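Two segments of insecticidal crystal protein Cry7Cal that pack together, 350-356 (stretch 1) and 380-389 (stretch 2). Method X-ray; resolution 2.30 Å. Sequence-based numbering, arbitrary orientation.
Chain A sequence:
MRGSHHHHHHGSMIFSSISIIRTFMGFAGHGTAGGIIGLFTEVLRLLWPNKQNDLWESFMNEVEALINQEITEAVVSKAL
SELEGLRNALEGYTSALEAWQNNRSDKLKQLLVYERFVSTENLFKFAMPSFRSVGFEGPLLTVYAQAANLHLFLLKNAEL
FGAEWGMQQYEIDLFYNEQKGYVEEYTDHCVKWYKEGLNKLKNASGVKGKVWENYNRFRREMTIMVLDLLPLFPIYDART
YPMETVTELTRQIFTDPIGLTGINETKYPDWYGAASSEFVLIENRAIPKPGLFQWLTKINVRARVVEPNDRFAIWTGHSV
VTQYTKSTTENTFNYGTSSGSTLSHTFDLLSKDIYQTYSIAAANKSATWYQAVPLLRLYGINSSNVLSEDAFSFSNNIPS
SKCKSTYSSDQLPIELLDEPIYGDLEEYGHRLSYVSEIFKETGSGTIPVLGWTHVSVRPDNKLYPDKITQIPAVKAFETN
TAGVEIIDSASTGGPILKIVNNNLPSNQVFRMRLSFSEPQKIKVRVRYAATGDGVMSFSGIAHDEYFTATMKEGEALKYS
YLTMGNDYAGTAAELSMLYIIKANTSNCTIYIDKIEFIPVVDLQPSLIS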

# COMPACT_ATOMS: atom_id res chain seq x y z
N LEU A 350 9.51 8.86 -18.13
CA LEU A 350 10.71 8.16 -17.67
C LEU A 350 11.57 9.11 -16.83
O LEU A 350 11.76 10.27 -17.19
CB LEU A 350 11.51 7.63 -18.86
CG LEU A 350 12.86 6.99 -18.55
CD1 LEU A 350 12.70 5.74 -17.68
CD2 LEU A 350 13.68 6.67 -19.80
N SER A 351 12.02 8.62 -15.68
CA SER A 351 12.91 9.27 -14.70
C SER A 351 12.17 10.17 -13.73
O SER A 351 12.80 10.68 -12.80
CB SER A 351 14.02 10.15 -15.31
OG SER A 351 13.51 11.17 -16.16
N LYS A 352 10.89 10.45 -13.94
CA LYS A 352 10.17 11.42 -13.13
C LYS A 352 9.20 10.74 -12.17
O LYS A 352 8.47 9.83 -12.56
CB LYS A 352 9.39 12.39 -14.01
CG LYS A 352 10.25 13.19 -14.97
CD LYS A 352 9.40 14.20 -15.74
CE LYS A 352 10.25 15.09 -16.65
NZ LYS A 352 10.25 14.58 -18.05
N ASP A 353 9.17 11.21 -10.93
CA ASP A 353 8.03 10.98 -10.06
C ASP A 353 7.05 12.10 -10.31
O ASP A 353 7.30 13.25 -9.93
CB ASP A 353 8.43 10.95 -8.59
CG ASP A 353 8.92 9.62 -8.14
OD1 ASP A 353 8.87 8.65 -8.95
OD2 ASP A 353 9.35 9.55 -6.97
N ILE A 354 5.93 11.78 -10.95
CA ILE A 354 4.80 12.69 -11.00
C ILE A 354 4.07 12.58 -9.68
O ILE A 354 3.40 11.58 -9.42
CB ILE A 354 3.87 12.38 -12.17
CG1 ILE A 354 4.67 12.32 -13.48
CG2 ILE A 354 2.68 13.39 -12.20
CD1 ILE A 354 5.41 13.63 -13.80
N TYR A 355 4.20 13.60 -8.84
CA TYR A 355 3.62 13.65 -7.51
C TYR A 355 2.29 14.40 -7.44
O TYR A 355 1.68 14.44 -6.37
CB TYR A 355 4.62 14.30 -6.54
CG TYR A 355 4.99 15.73 -6.92
CD1 TYR A 355 4.19 16.80 -6.52
CD2 TYR A 355 6.14 16.01 -7.67
CE1 TYR A 355 4.51 18.11 -6.87
CE2 TYR A 355 6.47 17.31 -8.01
CZ TYR A 355 5.64 18.36 -7.61
OH TYR A 355 5.95 19.66 -7.92
N GLN A 356 1.84 15.01 -8.54
CA GLN A 356 0.60 15.77 -8.51
C GLN A 356 0.06 15.95 -9.92
O GLN A 356 0.84 16.07 -10.87
CB GLN A 356 0.81 17.15 -7.86
CG GLN A 356 -0.46 17.93 -7.68
CD GLN A 356 -0.22 19.30 -7.10
OE1 GLN A 356 -0.68 19.59 -5.99
NE2 GLN A 356 0.50 20.16 -7.83
N GLY A 380 6.13 17.03 -11.80
CA GLY A 380 7.11 15.97 -11.67
C GLY A 380 8.38 16.44 -11.00
O GLY A 380 8.66 17.63 -10.89
N ILE A 381 9.17 15.46 -10.55
CA ILE A 381 10.49 15.73 -9.98
C ILE A 381 11.38 14.55 -10.33
O ILE A 381 10.95 13.40 -10.24
CB ILE A 381 10.42 15.95 -8.45
CG1 ILE A 381 11.78 16.39 -7.91
CG2 ILE A 381 9.87 14.69 -7.70
CD1 ILE A 381 11.82 16.72 -6.42
N ASN A 382 12.60 14.83 -10.74
CA ASN A 382 13.45 13.73 -11.18
C ASN A 382 14.56 13.48 -10.17
O ASN A 382 14.69 14.18 -9.16
CB ASN A 382 14.01 13.99 -12.59
CG ASN A 382 15.14 15.04 -12.64
OD1 ASN A 382 15.60 15.57 -11.63
ND2 ASN A 382 15.59 15.33 -13.87
N SER A 383 15.37 12.46 -10.46
CA SER A 383 16.38 11.99 -9.52
C SER A 383 17.37 13.07 -9.12
O SER A 383 18.00 12.96 -8.06
CB SER A 383 17.12 10.81 -10.13
OG SER A 383 16.86 10.77 -11.52
N SER A 384 17.51 14.12 -9.93
CA SER A 384 18.36 15.26 -9.58
C SER A 384 17.64 16.29 -8.73
O SER A 384 18.25 17.32 -8.41
CB SER A 384 18.89 15.91 -10.85
OG SER A 384 19.36 14.93 -11.76
N ASN A 385 16.38 16.05 -8.37
CA ASN A 385 15.53 16.97 -7.59
C ASN A 385 15.14 18.21 -8.39
O ASN A 385 14.89 19.27 -7.81
CB ASN A 385 16.18 17.41 -6.28
CG ASN A 385 16.73 16.25 -5.47
OD1 ASN A 385 16.03 15.27 -5.22
ND2 ASN A 385 17.99 16.36 -5.06
N VAL A 386 15.06 18.11 -9.71
CA VAL A 386 14.66 19.27 -10.50
C VAL A 386 13.17 19.15 -10.82
O VAL A 386 12.71 18.15 -11.37
CB VAL A 386 15.54 19.43 -11.76
CG1 VAL A 386 16.99 19.30 -11.37
CG2 VAL A 386 15.24 18.40 -12.82
N LEU A 387 12.41 20.16 -10.40
CA LEU A 387 10.98 20.18 -10.68
C LEU A 387 10.73 20.35 -12.17
O LEU A 387 11.42 21.11 -12.86
CB LEU A 387 10.30 21.31 -9.92
CG LEU A 387 10.40 21.20 -8.40
CD1 LEU A 387 9.61 22.30 -7.75
CD2 LEU A 387 9.90 19.83 -7.95
N SER A 388 9.72 19.64 -12.67
CA SER A 388 9.27 19.79 -14.04
C SER A 388 7.75 19.85 -14.05
O SER A 388 7.07 19.46 -13.10
CB SER A 388 9.77 18.65 -14.93
OG SER A 388 9.16 17.43 -14.54
N GLU A 389 7.23 20.37 -15.15
CA GLU A 389 5.80 20.53 -15.36
C GLU A 389 5.51 20.23 -16.82
O GLU A 389 6.34 20.50 -17.69
CB GLU A 389 5.35 21.96 -15.00
CG GLU A 389 3.93 22.08 -14.51
CD GLU A 389 3.75 23.26 -13.57
OE1 GLU A 389 2.94 24.16 -13.90
OE2 GLU A 389 4.40 23.29 -12.50
O HOH W 1 14.35 14.12 -16.41

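The two stretches join as neighbouring antiparallel strands, and the firmest link between them is a reciprocal pair of backbone hydrogen bonds. Asp353 N donates to Ile381 O at 2.9 Å, and Ile381 N returns the favour to Asp353 O at 3.0 Å. Weaker CA-H...O contacts flank this pair: Gly380 CA lies 3.2 Å from Asp353 O, and Lys352 CA lies 3.6 Å from Ile381 O. Because these links use main-chain atoms, the carboxylate of Asp353 is free to bond elsewhere, and both carboxylate oxygens of this buried residue are hydrogen-bonded elsewhere in the structure.

A water adds to the polar contact. Water 1 accepts from Asn382 ND2 at 3.1 Å and hydrogen-bonds Ser351 OG, also at 3.1 Å. The other end of the Asn382 amide works within its own stretch: Asn382 OD1 accepts from Ser384 N at 2.9 Å and from Val386 N at 3.2 Å, bracing the type I turn that runs from Asn382 to Asn385. Asparagine suits this position because one side chain offers both a donor and an acceptor.

Gly380 permits close packing against Ile354, whose CD1 comes within 3.6 Å of Gly380 CA; an ideal CB on Gly380 would fall 2.8 Å from that same methyl, Ile354 CD1, a clash. On the same face of the sheet, the long aliphatic part of Lys352 reaches across, bringing Lys352 CE to 3.3 Å from Ser388 OG.

The opposite face carries Asp353 and Ile381. The CA-to-CB bond of Tyr355 points sideways, but the end of its side chain comes nearer to stretch 2, with Tyr355 CD2 4.0 Å from Ile381 CG2 and Tyr355 CE2 4.3 Å from Leu387 CD2, while Gly380 O approaches the ring edge, 3.6 Å from Tyr355 CE2. The large aromatic ring thus spans several neighbours at once. Altogether the contact buries 420 Å², counting both sides.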